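Local structure of folylpolyglutamate synthase/dihydrofolate synthase (Thermotoga maritima, 1O5Z) at residues Asn68-Ile73 with Gly277-Thr282; Asn72-Gln77 with Leu288-Lys293; Gly78-Ser83 with Lys147-Ala152; Glu261-Thr266 with Glu297-Ala302. The protein probably catalyses the ATP-dependent joining of L-glutamate to dihydropteroate, giving dihydrofolate, and to tetrahydrofolyl-polyglutamate, lengthening its tail by one residue. All coordinates share one frame; numbering follows the deposited sequence.

Interaction 1: residues Asn68-Ile73 with Gly277-Thr282; sequences NMVSNI and GVALKT
The methyl group of A279 fits against two side chains of the facing helix at once: its CB lies 3.8 Å from M69 CB and equally far from V70 CG2. The V70 branch that does the touching is the one set anti to its own carbonyl carbon (chi1 171° puts CG1 anti to the backbone N instead). From there CG2 also rests 3.7 Å from A279 O and, more loosely, 4.2 Å from T282 CG2. One turn up, the ends of two longer chains meet, I73 CD1 with L280 CD2 at 3.6 Å, the side chains crossing at about a right angle. L280 leaves its backbone heading away from helix 63-77, and its end comes back to make this contact. T282 turns its hydroxyl into its own helix: OG1 gives a 2.8 Å bond to V278 O, from above the carbonyl plane, while T282 N reaches the same oxygen from the other face. That hydroxyl is also bonded to T174 OG1, which ties the helix to a strand of the large sheet. The axes pass 9.0 Å apart at -53°, consistent with ridges-into-grooves packing in which M69 and I73 form one ridge. Everything that touches is buried. Helix 63-77 is the helix that follows the P-loop, and its pairing with helix 271-286 belongs to the P-loop NTPase-like middle domain of the Mur ligase family.

Interaction 2: residues Asn72-Gln77 with Leu288-Lys293; sequences NILVSQ and LPLSEK
Q77 OE1 is gripped by two groups of S291. The hydroxyl OG donates to it over 2.5 Å, in the plane of the amide, and the backbone N donates over 2.8 Å from well above that plane. The glutamine is bent to get there: CG lies anti to the backbone N (chi1 -176°), and a turn at chi2 (56°) brings CD round toward the serine. Along the way Q77 CG lies 3.7 Å from P289 O, a carbonyl that also takes the hydroxyl of Y79. S291 is the N-cap of helix 292-301, its OG accepting from A294 N, so the glutamine holds the capping hydroxyl by its proton while the helix uses its oxygen. An alanine in place of Q77 would probably leave the OG and N of S291 without this shared acceptor, and the N-cap less firmly tied to the end of helix 63-77. Beside this polar pair, leucines of the loop pack on the helix. L290 splits its two methyls: CD2 presses on I73 CG2 at 3.4 Å, tighter than usual for two carbons, and CD1 meets L74 CD2 at 3.8 Å. L290 chi1 is -130°, off a staggered position, which fits with tight packing here. The same L74 CD2 reaches L288 CD1 at 3.9 Å, the two side chains crossing at about a right angle, and strand 151-155 lies beyond them, with I151 touching both leucines.

Interaction 3: residues Gly78-Ser83 with Lys147-Ala152; sequences GYRVGS and KNVDIA
R80 and D150 hold each other through backbone and side chain together. R80 N points almost straight at D150 OD2 (2.8 Å) and meets it from above the carboxylate plane. D150 N returns a 2.7 Å bond to R80 O, which also accepts from I151 N. In D150, chi1 of -64° sets CG beside the backbone N, on the side where the amide meets R80. The arginine side chain reaches on toward the end of the preceding helix, at K147. It leaves with CG anti to the backbone N, continues extended and bends at chi3 (-126°); CD passes 3.5 Å from N148 O, and the edge of the guanidinium, at NH1, is turned to K147 O. That last bond is modelled so short that its exact length is doubtful. The aromatic ring of Y79 presents its edge to D150 OD2, with ring and carboxylate planes 80° apart, while its hydroxyl is bonded to P289 O. V81 and I151 lie side by side and point the same way, their CG2 methyls 4.1 Å apart. G82 N donates to I151 O at 2.9 Å, continuing the parallel ladder that I151 N to R80 O begins. Each segment leaves a helix through a Schellman motif, at G78 and at N148, before entering its strand. This is the repeated helix-to-strand step of a P-loop NTPase-like core, where strand 151-155 lies between strand 81-84 and strand 53-58, which leads into the P-loop.

Interaction 4: residues Glu261-Thr266 with Glu297-Ala302; sequences EDLVLT and EGLKNA
Here the outer strand of a three-stranded antiparallel sheet has a helix laid along it: strand 263-265 and helix 297-301 run 23° from parallel, with axes only 6.7 Å apart. A G1 beta bulge interrupts strand 259-265, D262 and L263 both facing F252, and R296 of helix 292-301 binds the carbonyl oxygens of E261 and D262. L299 faces the strand and makes several of the contacts. Its CD1 meets L263 CD1 at 4.2 Å, its CB lies 3.7 Å from V264 O, and its carbonyl oxygen is touched by L265 CD2. On the more open side, V264 CG1 leans on K300 CE at 4.2 Å. T266 makes the direct polar bond: with chi1 at -64°, OG1 sits beside its own backbone N and gives a 2.6 Å bond to K300 O, in the carbonyl plane and on a lone pair. An alanine in place of T266 would probably leave K300 O without this donor and the end of the helix less tightly held to the strand. Close by, a water donates to L299 O at 2.8 Å and to A302 O, and accepts a weak bond from T266 N.

Helix 63-77 carries interactions 1 and 2, whose centres are 9 Å apart and which share N72 and I73. Interaction 3 takes up the chain where this helix ends, its centre about 12 Å from that of interaction 2, and L74 packs on V81 between them. Interaction 4, its centre about 10 Å from that of interaction 1, shares helix 292-301 with interaction 2; N72 touches G298 in that helix, and M69 touches A302 just past its end. Interactions 3 and 4 are farthest apart, with centres about 21 Å from each other. Along the chain, 68-83 comes first, then 147-152, and finally 261-302. The late helices thus close back on the helix after the P-loop, joining the small antiparallel sheet to the large one.

Interaction 1: residues Asn68-Ile73 with Gly277-Thr282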
loop_
_atom_site.group_PDB
_atom_site.type_symbol
_atom_site.label_atom_id
_atom_site.label_comp_id
_atom_site.label_asym_id
_atom_site.label_seq_id
_atom_site.Cartn_x
_atom_site.Cartn_y
_atom_site.Cartn_z
ATOM N N ASN A 68 -1.530 -1.275 7.396
ATOM C CA ASN A 68 -1.593 0.037 8.016
ATOM C C ASN A 68 -2.551 0.055 9.193
ATOM O O ASN A 68 -2.233 0.582 10.235
ATOM C CB ASN A 68 -2.021 1.101 7.015
ATOM C CG ASN A 68 -1.855 2.480 7.557
ATOM O OD1 ASN A 68 -2.833 3.112 7.988
ATOM N ND2 ASN A 68 -0.597 2.964 7.584
ATOM N N MET A 69 -3.729 -0.516 8.989
ATOM C CA MET A 69 -4.729 -0.607 10.045
ATOM C C MET A 69 -4.222 -1.427 11.257
ATOM O O MET A 69 -4.362 -1.032 12.431
ATOM C CB MET A 69 -5.973 -1.237 9.472
ATOM C CG MET A 69 -6.729 -0.335 8.512
ATOM S SD MET A 69 -8.124 -1.241 7.766
ATOM C CE MET A 69 -8.755 -0.087 6.557
ATOM N N VAL A 70 -3.612 -2.568 10.954
ATOM C CA VAL A 70 -3.011 -3.387 11.973
ATOM C C VAL A 70 -1.925 -2.627 12.722
ATOM O O VAL A 70 -1.919 -2.640 13.942
ATOM C CB VAL A 70 -2.519 -4.729 11.389
ATOM C CG1 VAL A 70 -1.731 -5.472 12.379
ATOM C CG2 VAL A 70 -3.707 -5.581 11.017
ATOM N N SER A 71 -1.017 -1.962 12.010
ATOM C CA SER A 71 0.051 -1.213 12.688
ATOM C C SER A 71 -0.532 -0.146 13.518
ATOM O O SER A 71 -0.097 0.053 14.580
ATOM C CB SER A 71 1.036 -0.518 11.730
ATOM O OG SER A 71 1.450 -1.457 10.753
ATOM N N ASN A 72 -1.432 0.633 12.944
ATOM C CA ASN A 72 -2.024 1.750 13.644
ATOM C C ASN A 72 -2.721 1.370 14.925
ATOM O O ASN A 72 -2.577 2.070 15.924
ATOM C CB ASN A 72 -2.923 2.556 12.710
ATOM C CG ASN A 72 -2.133 3.656 12.048
ATOM O OD1 ASN A 72 -1.583 4.510 12.763
ATOM N ND2 ASN A 72 -1.983 3.606 10.736
ATOM N N ILE A 73 -3.391 0.228 14.926
ATOM C CA ILE A 73 -4.081 -0.220 16.128
ATOM C C ILE A 73 -3.075 -0.617 17.238
ATOM O O ILE A 73 -3.245 -0.280 18.413
ATOM C CB ILE A 73 -5.011 -1.385 15.807
ATOM C CG1 ILE A 73 -6.194 -0.894 14.968
ATOM C CG2 ILE A 73 -5.529 -2.053 17.116
ATOM C CD1 ILE A 73 -7.028 -2.041 14.383
ATOM N N GLY A 277 -12.410 -5.111 8.810
ATOM C CA GLY A 277 -12.754 -6.440 9.352
ATOM C C GLY A 277 -11.579 -7.417 9.267
ATOM O O GLY A 277 -11.286 -8.158 10.168
ATOM N N VAL A 278 -10.928 -7.445 8.135
ATOM C CA VAL A 278 -9.768 -8.325 7.973
ATOM C C VAL A 278 -8.680 -7.997 8.985
ATOM O O VAL A 278 -8.085 -8.904 9.550
ATOM C CB VAL A 278 -9.172 -8.258 6.532
ATOM C CG1 VAL A 278 -7.922 -9.127 6.430
ATOM C CG2 VAL A 278 -10.172 -8.700 5.537
ATOM N N ALA A 279 -8.402 -6.705 9.175
ATOM C CA ALA A 279 -7.400 -6.234 10.140
ATOM C C ALA A 279 -7.733 -6.669 11.588
ATOM O O ALA A 279 -6.845 -7.060 12.362
ATOM C CB ALA A 279 -7.278 -4.731 10.048
ATOM N N LEU A 280 -9.014 -6.559 11.964
ATOM C CA LEU A 280 -9.447 -6.890 13.304
ATOM C C LEU A 280 -9.386 -8.387 13.503
ATOM O O LEU A 280 -8.913 -8.850 14.544
ATOM C CB LEU A 280 -10.857 -6.349 13.591
ATOM C CG LEU A 280 -11.054 -4.808 13.508
ATOM C CD1 LEU A 280 -12.441 -4.352 14.033
ATOM C CD2 LEU A 280 -9.993 -4.103 14.255
ATOM N N LYS A 281 -9.851 -9.161 12.518
ATOM C CA LYS A 281 -9.630 -10.620 12.583
ATOM C C LYS A 281 -8.145 -10.954 12.650
ATOM O O LYS A 281 -7.741 -11.772 13.437
ATOM C CB LYS A 281 -10.294 -11.367 11.433
ATOM C CG LYS A 281 -10.409 -12.945 11.573
ATOM C CD LYS A 281 -10.198 -13.588 12.990
ATOM C CE LYS A 281 -11.407 -13.678 13.802
ATOM N NZ LYS A 281 -11.078 -13.959 15.255
ATOM N N THR A 282 -7.319 -10.304 11.849
ATOM C CA THR A 282 -5.928 -10.593 11.888
ATOM C C THR A 282 -5.438 -10.452 13.320
ATOM O O THR A 282 -4.784 -11.329 13.853
ATOM C CB THR A 282 -5.226 -9.657 10.950
ATOM O OG1 THR A 282 -5.558 -10.010 9.580
ATOM C CG2 THR A 282 -3.674 -9.801 11.077
#

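Interaction 2: residues Asn72-Gln77 with Leu288-Lys293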
loop_
_atom_site.group_PDB
_atom_site.type_symbol
_atom_site.label_atom_id
_atom_site.label_comp_id
_atom_site.label_asym_id
_atom_site.label_seq_id
_atom_site.Cartn_x
_atom_site.Cartn_y
_atom_site.Cartn_z
ATOM N N ASN A 72 -1.432 0.633 12.944
ATOM C CA ASN A 72 -2.024 1.750 13.644
ATOM C C ASN A 72 -2.721 1.370 14.925
ATOM O O ASN A 72 -2.577 2.070 15.924
ATOM C CB ASN A 72 -2.923 2.556 12.710
ATOM C CG ASN A 72 -2.133 3.656 12.048
ATOM O OD1 ASN A 72 -1.583 4.510 12.763
ATOM N ND2 ASN A 72 -1.983 3.606 10.736
ATOM N N ILE A 73 -3.391 0.228 14.926
ATOM C CA ILE A 73 -4.081 -0.220 16.128
ATOM C C ILE A 73 -3.075 -0.617 17.238
ATOM O O ILE A 73 -3.245 -0.280 18.413
ATOM C CB ILE A 73 -5.011 -1.385 15.807
ATOM C CG1 ILE A 73 -6.194 -0.894 14.968
ATOM C CG2 ILE A 73 -5.529 -2.053 17.116
ATOM C CD1 ILE A 73 -7.028 -2.041 14.383
ATOM N N LEU A 74 -2.027 -1.340 16.835
ATOM C CA LEU A 74 -1.012 -1.754 17.776
ATOM C C LEU A 74 -0.198 -0.602 18.283
ATOM O O LEU A 74 0.163 -0.573 19.454
ATOM C CB LEU A 74 -0.076 -2.746 17.115
ATOM C CG LEU A 74 -0.669 -4.111 16.739
ATOM C CD1 LEU A 74 0.301 -4.805 15.788
ATOM C CD2 LEU A 74 -0.891 -4.975 17.966
ATOM N N VAL A 75 0.087 0.356 17.414
ATOM C CA VAL A 75 0.746 1.603 17.859
ATOM C C VAL A 75 -0.119 2.343 18.904
ATOM O O VAL A 75 0.401 2.769 19.902
ATOM C CB VAL A 75 1.116 2.525 16.690
ATOM C CG1 VAL A 75 1.448 3.972 17.186
ATOM C CG2 VAL A 75 2.299 1.926 15.947
ATOM N N SER A 76 -1.434 2.438 18.679
ATOM C CA SER A 76 -2.335 3.030 19.671
ATOM C C SER A 76 -2.319 2.239 20.944
ATOM O O SER A 76 -2.478 2.847 21.982
ATOM C CB SER A 76 -3.796 3.120 19.235
ATOM O OG SER A 76 -3.872 3.655 17.956
ATOM N N GLN A 77 -2.178 0.903 20.874
ATOM C CA GLN A 77 -2.206 0.079 22.079
ATOM C C GLN A 77 -0.931 0.247 22.865
ATOM O O GLN A 77 -0.840 -0.146 24.039
ATOM C CB GLN A 77 -2.443 -1.381 21.750
ATOM C CG GLN A 77 -2.579 -2.274 22.963
ATOM C CD GLN A 77 -3.678 -1.825 23.906
ATOM O OE1 GLN A 77 -4.782 -1.495 23.465
ATOM N NE2 GLN A 77 -3.400 -1.844 25.212
ATOM N N LEU A 288 -2.828 -11.171 20.607
ATOM C CA LEU A 288 -2.246 -10.060 21.319
ATOM C C LEU A 288 -3.285 -9.308 22.114
ATOM O O LEU A 288 -4.387 -9.144 21.676
ATOM C CB LEU A 288 -1.578 -9.106 20.361
ATOM C CG LEU A 288 -0.357 -9.657 19.653
ATOM C CD1 LEU A 288 0.009 -8.792 18.392
ATOM C CD2 LEU A 288 0.812 -9.813 20.591
ATOM N N PRO A 289 -2.959 -8.866 23.313
ATOM C CA PRO A 289 -3.877 -8.049 24.042
ATOM C C PRO A 289 -4.083 -6.662 23.386
ATOM O O PRO A 289 -3.123 -5.963 22.997
ATOM C CB PRO A 289 -3.229 -7.956 25.418
ATOM C CG PRO A 289 -1.814 -8.185 25.174
ATOM C CD PRO A 289 -1.736 -9.150 24.081
ATOM N N LEU A 290 -5.355 -6.287 23.278
ATOM C CA LEU A 290 -5.752 -5.079 22.581
ATOM C C LEU A 290 -6.951 -4.476 23.241
ATOM O O LEU A 290 -7.846 -5.217 23.609
ATOM C CB LEU A 290 -6.187 -5.419 21.160
ATOM C CG LEU A 290 -5.544 -4.589 20.096
ATOM C CD1 LEU A 290 -4.040 -4.941 20.079
ATOM C CD2 LEU A 290 -6.213 -4.946 18.802
ATOM N N SER A 291 -6.979 -3.146 23.331
ATOM C CA SER A 291 -8.110 -2.456 23.898
ATOM C C SER A 291 -8.980 -2.068 22.750
ATOM O O SER A 291 -8.495 -1.887 21.644
ATOM C CB SER A 291 -7.693 -1.207 24.700
ATOM O OG SER A 291 -6.954 -0.263 23.932
ATOM N N GLU A 292 -10.260 -1.922 23.043
ATOM C CA GLU A 292 -11.210 -1.350 22.116
ATOM C C GLU A 292 -10.845 0.092 21.787
ATOM O O GLU A 292 -11.043 0.539 20.664
ATOM C CB GLU A 292 -12.625 -1.403 22.706
ATOM C CG GLU A 292 -13.666 -0.906 21.737
ATOM C CD GLU A 292 -15.063 -1.001 22.282
ATOM O OE1 GLU A 292 -15.295 -1.911 23.083
ATOM O OE2 GLU A 292 -15.922 -0.174 21.905
ATOM N N LYS A 293 -10.307 0.821 22.766
ATOM C CA LYS A 293 -9.829 2.182 22.505
ATOM C C LYS A 293 -8.805 2.244 21.363
ATOM O O LYS A 293 -8.919 3.104 20.497
ATOM C CB LYS A 293 -9.230 2.804 23.768
ATOM C CG LYS A 293 -8.803 4.276 23.616
ATOM C CD LYS A 293 -8.041 4.783 24.845
ATOM C CE LYS A 293 -8.107 6.335 24.965
ATOM N NZ LYS A 293 -6.921 7.013 24.309
#

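Interaction 3: residues Gly78-Ser83 with Lys147-Ala152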
loop_
_atom_site.group_PDB
_atom_site.type_symbol
_atom_site.label_atom_id
_atom_site.label_comp_id
_atom_site.label_asym_id
_atom_site.label_seq_id
_atom_site.Cartn_x
_atom_site.Cartn_y
_atom_site.Cartn_z
ATOM N N GLY A 78 0.031 0.904 22.240
ATOM C CA GLY A 78 1.280 1.233 22.898
ATOM C C GLY A 78 2.380 0.236 22.623
ATOM O O GLY A 78 3.420 0.307 23.266
ATOM N N TYR A 79 2.182 -0.694 21.706
ATOM C CA TYR A 79 3.313 -1.510 21.232
ATOM C C TYR A 79 4.327 -0.672 20.436
ATOM O O TYR A 79 3.967 0.267 19.704
ATOM C CB TYR A 79 2.844 -2.692 20.334
ATOM C CG TYR A 79 2.009 -3.737 21.042
ATOM C CD1 TYR A 79 0.643 -3.690 20.969
ATOM C CD2 TYR A 79 2.587 -4.762 21.787
ATOM C CE1 TYR A 79 -0.153 -4.620 21.584
ATOM C CE2 TYR A 79 1.784 -5.708 22.452
ATOM C CZ TYR A 79 0.399 -5.609 22.323
ATOM O OH TYR A 79 -0.479 -6.485 22.903
ATOM N N ARG A 80 5.592 -1.070 20.529
ATOM C CA ARG A 80 6.598 -0.524 19.658
ATOM C C ARG A 80 6.527 -1.339 18.369
ATOM O O ARG A 80 6.886 -2.539 18.364
ATOM C CB ARG A 80 7.971 -0.604 20.298
ATOM C CG ARG A 80 9.043 0.163 19.569
ATOM C CD ARG A 80 10.335 0.334 20.363
ATOM N NE ARG A 80 10.609 1.766 20.378
ATOM C CZ ARG A 80 11.676 2.374 19.889
ATOM N NH1 ARG A 80 12.695 1.717 19.402
ATOM N NH2 ARG A 80 11.732 3.679 19.932
ATOM N N VAL A 81 6.107 -0.680 17.285
ATOM C CA VAL A 81 5.768 -1.351 16.052
ATOM C C VAL A 81 6.668 -0.926 14.899
ATOM O O VAL A 81 6.786 0.250 14.620
ATOM C CB VAL A 81 4.288 -1.048 15.676
ATOM C CG1 VAL A 81 3.846 -1.700 14.358
ATOM C CG2 VAL A 81 3.380 -1.486 16.805
ATOM N N GLY A 82 7.285 -1.891 14.217
ATOM C CA GLY A 82 7.881 -1.639 12.914
ATOM C C GLY A 82 6.852 -2.023 11.867
ATOM O O GLY A 82 6.105 -2.965 12.037
ATOM N N SER A 83 6.762 -1.268 10.795
ATOM C CA SER A 83 5.856 -1.600 9.725
ATOM C C SER A 83 6.577 -1.373 8.401
ATOM O O SER A 83 7.392 -0.465 8.238
ATOM C CB SER A 83 4.535 -0.801 9.829
ATOM O OG SER A 83 4.755 0.598 9.876
ATOM N N LYS A 147 15.960 -1.025 16.358
ATOM C CA LYS A 147 15.026 -0.220 17.153
ATOM C C LYS A 147 14.330 -1.008 18.259
ATOM O O LYS A 147 13.471 -0.455 18.950
ATOM C CB LYS A 147 13.939 0.421 16.266
ATOM C CG LYS A 147 14.455 1.489 15.339
ATOM C CD LYS A 147 14.953 2.690 16.107
ATOM C CE LYS A 147 15.425 3.772 15.142
ATOM N NZ LYS A 147 15.954 5.002 15.831
ATOM N N ASN A 148 14.660 -2.289 18.425
ATOM C CA ASN A 148 14.030 -3.089 19.498
ATOM C C ASN A 148 12.493 -3.049 19.464
ATOM O O ASN A 148 11.843 -2.843 20.460
ATOM C CB ASN A 148 14.549 -2.658 20.869
ATOM C CG ASN A 148 16.074 -2.662 20.936
ATOM O OD1 ASN A 148 16.743 -3.570 20.429
ATOM N ND2 ASN A 148 16.633 -1.632 21.529
ATOM N N VAL A 149 11.924 -3.283 18.308
ATOM C CA VAL A 149 10.458 -3.268 18.190
ATOM C C VAL A 149 9.863 -4.498 18.878
ATOM O O VAL A 149 10.540 -5.506 19.066
ATOM C CB VAL A 149 9.992 -3.147 16.723
ATOM C CG1 VAL A 149 10.583 -1.899 16.056
ATOM C CG2 VAL A 149 10.320 -4.400 15.929
ATOM N N ASP A 150 8.621 -4.385 19.314
ATOM C CA ASP A 150 7.905 -5.520 19.921
ATOM C C ASP A 150 7.382 -6.398 18.788
ATOM O O ASP A 150 7.405 -7.615 18.860
ATOM C CB ASP A 150 6.693 -5.046 20.719
ATOM C CG ASP A 150 7.072 -4.187 21.917
ATOM O OD1 ASP A 150 8.073 -4.552 22.593
ATOM O OD2 ASP A 150 6.407 -3.151 22.248
ATOM N N ILE A 151 6.881 -5.734 17.764
ATOM C CA ILE A 151 6.280 -6.405 16.650
ATOM C C ILE A 151 6.472 -5.670 15.350
ATOM O O ILE A 151 6.515 -4.431 15.303
ATOM C CB ILE A 151 4.790 -6.691 16.950
ATOM C CG1 ILE A 151 4.100 -7.230 15.728
ATOM C CG2 ILE A 151 4.053 -5.479 17.492
ATOM C CD1 ILE A 151 2.821 -7.861 16.090
ATOM N N ALA A 152 6.637 -6.451 14.290
ATOM C CA ALA A 152 6.747 -5.900 12.945
ATOM C C ALA A 152 5.549 -6.346 12.100
ATOM O O ALA A 152 5.191 -7.499 12.113
ATOM C CB ALA A 152 8.073 -6.292 12.300
#

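Interaction 4: residues Glu261-Thr266 with Glu297-Ala302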
loop_
_atom_site.group_PDB
_atom_site.type_symbol
_atom_site.label_atom_id
_atom_site.label_comp_id
_atom_site.label_asym_id
_atom_site.label_seq_id
_atom_site.Cartn_x
_atom_site.Cartn_y
_atom_site.Cartn_z
ATOM N N GLU A 261 -19.645 -2.107 17.629
ATOM C CA GLU A 261 -20.681 -1.401 16.895
ATOM C C GLU A 261 -20.252 0.045 16.638
ATOM O O GLU A 261 -19.595 0.655 17.474
ATOM C CB GLU A 261 -21.991 -1.408 17.683
ATOM C CG GLU A 261 -22.379 -2.737 18.322
ATOM C CD GLU A 261 -23.773 -2.641 18.898
ATOM O OE1 GLU A 261 -24.684 -2.189 18.164
ATOM O OE2 GLU A 261 -23.977 -2.990 20.079
ATOM N N ASP A 262 -20.635 0.587 15.487
ATOM C CA ASP A 262 -20.274 1.961 15.101
ATOM C C ASP A 262 -18.788 2.318 15.229
ATOM O O ASP A 262 -18.424 3.356 15.776
ATOM C CB ASP A 262 -21.170 2.978 15.801
ATOM C CG ASP A 262 -22.615 2.805 15.398
ATOM O OD1 ASP A 262 -23.493 2.879 16.289
ATOM O OD2 ASP A 262 -22.970 2.547 14.209
ATOM N N LEU A 263 -17.958 1.434 14.694
ATOM C CA LEU A 263 -16.584 1.749 14.419
ATOM C C LEU A 263 -16.527 2.742 13.272
ATOM O O LEU A 263 -17.377 2.750 12.410
ATOM C CB LEU A 263 -15.817 0.497 14.040
ATOM C CG LEU A 263 -15.767 -0.636 15.067
ATOM C CD1 LEU A 263 -15.198 -1.850 14.392
ATOM C CD2 LEU A 263 -14.892 -0.270 16.239
ATOM N N VAL A 264 -15.493 3.558 13.263
ATOM C CA VAL A 264 -15.349 4.617 12.300
ATOM C C VAL A 264 -14.003 4.509 11.588
ATOM O O VAL A 264 -12.934 4.399 12.223
ATOM C CB VAL A 264 -15.509 5.979 12.993
ATOM C CG1 VAL A 264 -15.301 7.141 12.004
ATOM C CG2 VAL A 264 -16.907 6.077 13.636
ATOM N N LEU A 265 -14.078 4.495 10.262
ATOM C CA LEU A 265 -12.921 4.659 9.427
ATOM C C LEU A 265 -12.874 6.033 8.831
ATOM O O LEU A 265 -13.851 6.546 8.295
ATOM C CB LEU A 265 -12.973 3.730 8.252
ATOM C CG LEU A 265 -12.421 2.337 8.271
ATOM C CD1 LEU A 265 -12.552 1.905 6.846
ATOM C CD2 LEU A 265 -10.977 2.264 8.710
ATOM N N THR A 266 -11.696 6.596 8.848
ATOM C CA THR A 266 -11.476 7.850 8.204
ATOM C C THR A 266 -11.325 7.613 6.718
ATOM O O THR A 266 -11.906 8.337 5.903
ATOM C CB THR A 266 -10.264 8.475 8.836
ATOM O OG1 THR A 266 -10.597 8.719 10.201
ATOM C CG2 THR A 266 -9.989 9.870 8.293
ATOM N N GLU A 297 -9.156 3.945 17.745
ATOM C CA GLU A 297 -8.279 5.052 17.404
ATOM C C GLU A 297 -7.409 4.680 16.220
ATOM O O GLU A 297 -7.240 5.478 15.334
ATOM C CB GLU A 297 -7.421 5.495 18.592
ATOM C CG GLU A 297 -6.210 6.354 18.211
ATOM C CD GLU A 297 -5.345 6.727 19.411
ATOM O OE1 GLU A 297 -5.852 7.540 20.196
ATOM O OE2 GLU A 297 -4.181 6.208 19.552
ATOM N N GLY A 298 -6.890 3.467 16.222
ATOM C CA GLY A 298 -6.060 2.950 15.131
ATOM C C GLY A 298 -6.787 2.952 13.806
ATOM O O GLY A 298 -6.222 3.415 12.806
ATOM N N LEU A 299 -8.053 2.501 13.808
ATOM C CA LEU A 299 -8.938 2.598 12.616
ATOM C C LEU A 299 -9.247 4.028 12.164
ATOM O O LEU A 299 -9.293 4.321 10.979
ATOM C CB LEU A 299 -10.263 1.884 12.866
ATOM C CG LEU A 299 -10.188 0.366 13.015
ATOM C CD1 LEU A 299 -11.531 -0.172 13.283
ATOM C CD2 LEU A 299 -9.589 -0.305 11.800
ATOM N N LYS A 300 -9.465 4.915 13.113
ATOM C CA LYS A 300 -9.601 6.336 12.802
ATOM C C LYS A 300 -8.335 6.936 12.170
ATOM O O LYS A 300 -8.411 7.887 11.396
ATOM C CB LYS A 300 -9.956 7.122 14.070
ATOM C CG LYS A 300 -11.100 8.031 13.839
ATOM C CD LYS A 300 -11.788 8.515 15.105
ATOM C CE LYS A 300 -13.048 9.419 14.675
ATOM N NZ LYS A 300 -14.257 9.475 15.656
ATOM N N ASN A 301 -7.177 6.391 12.547
ATOM C CA ASN A 301 -5.840 6.921 12.180
ATOM C C ASN A 301 -5.269 6.327 10.911
ATOM O O ASN A 301 -4.426 6.936 10.281
ATOM C CB ASN A 301 -4.822 6.636 13.284
ATOM C CG ASN A 301 -4.954 7.529 14.495
ATOM O OD1 ASN A 301 -5.693 8.502 14.528
ATOM N ND2 ASN A 301 -4.200 7.189 15.514
ATOM N N ALA A 302 -5.712 5.122 10.565
ATOM C CA ALA A 302 -5.302 4.472 9.322
ATOM C C ALA A 302 -5.489 5.342 8.062
ATOM O O ALA A 302 -6.523 6.016 7.877
ATOM C CB ALA A 302 -6.038 3.166 9.129
HETATM O O HOH W 1 -8.907 5.469 8.506
#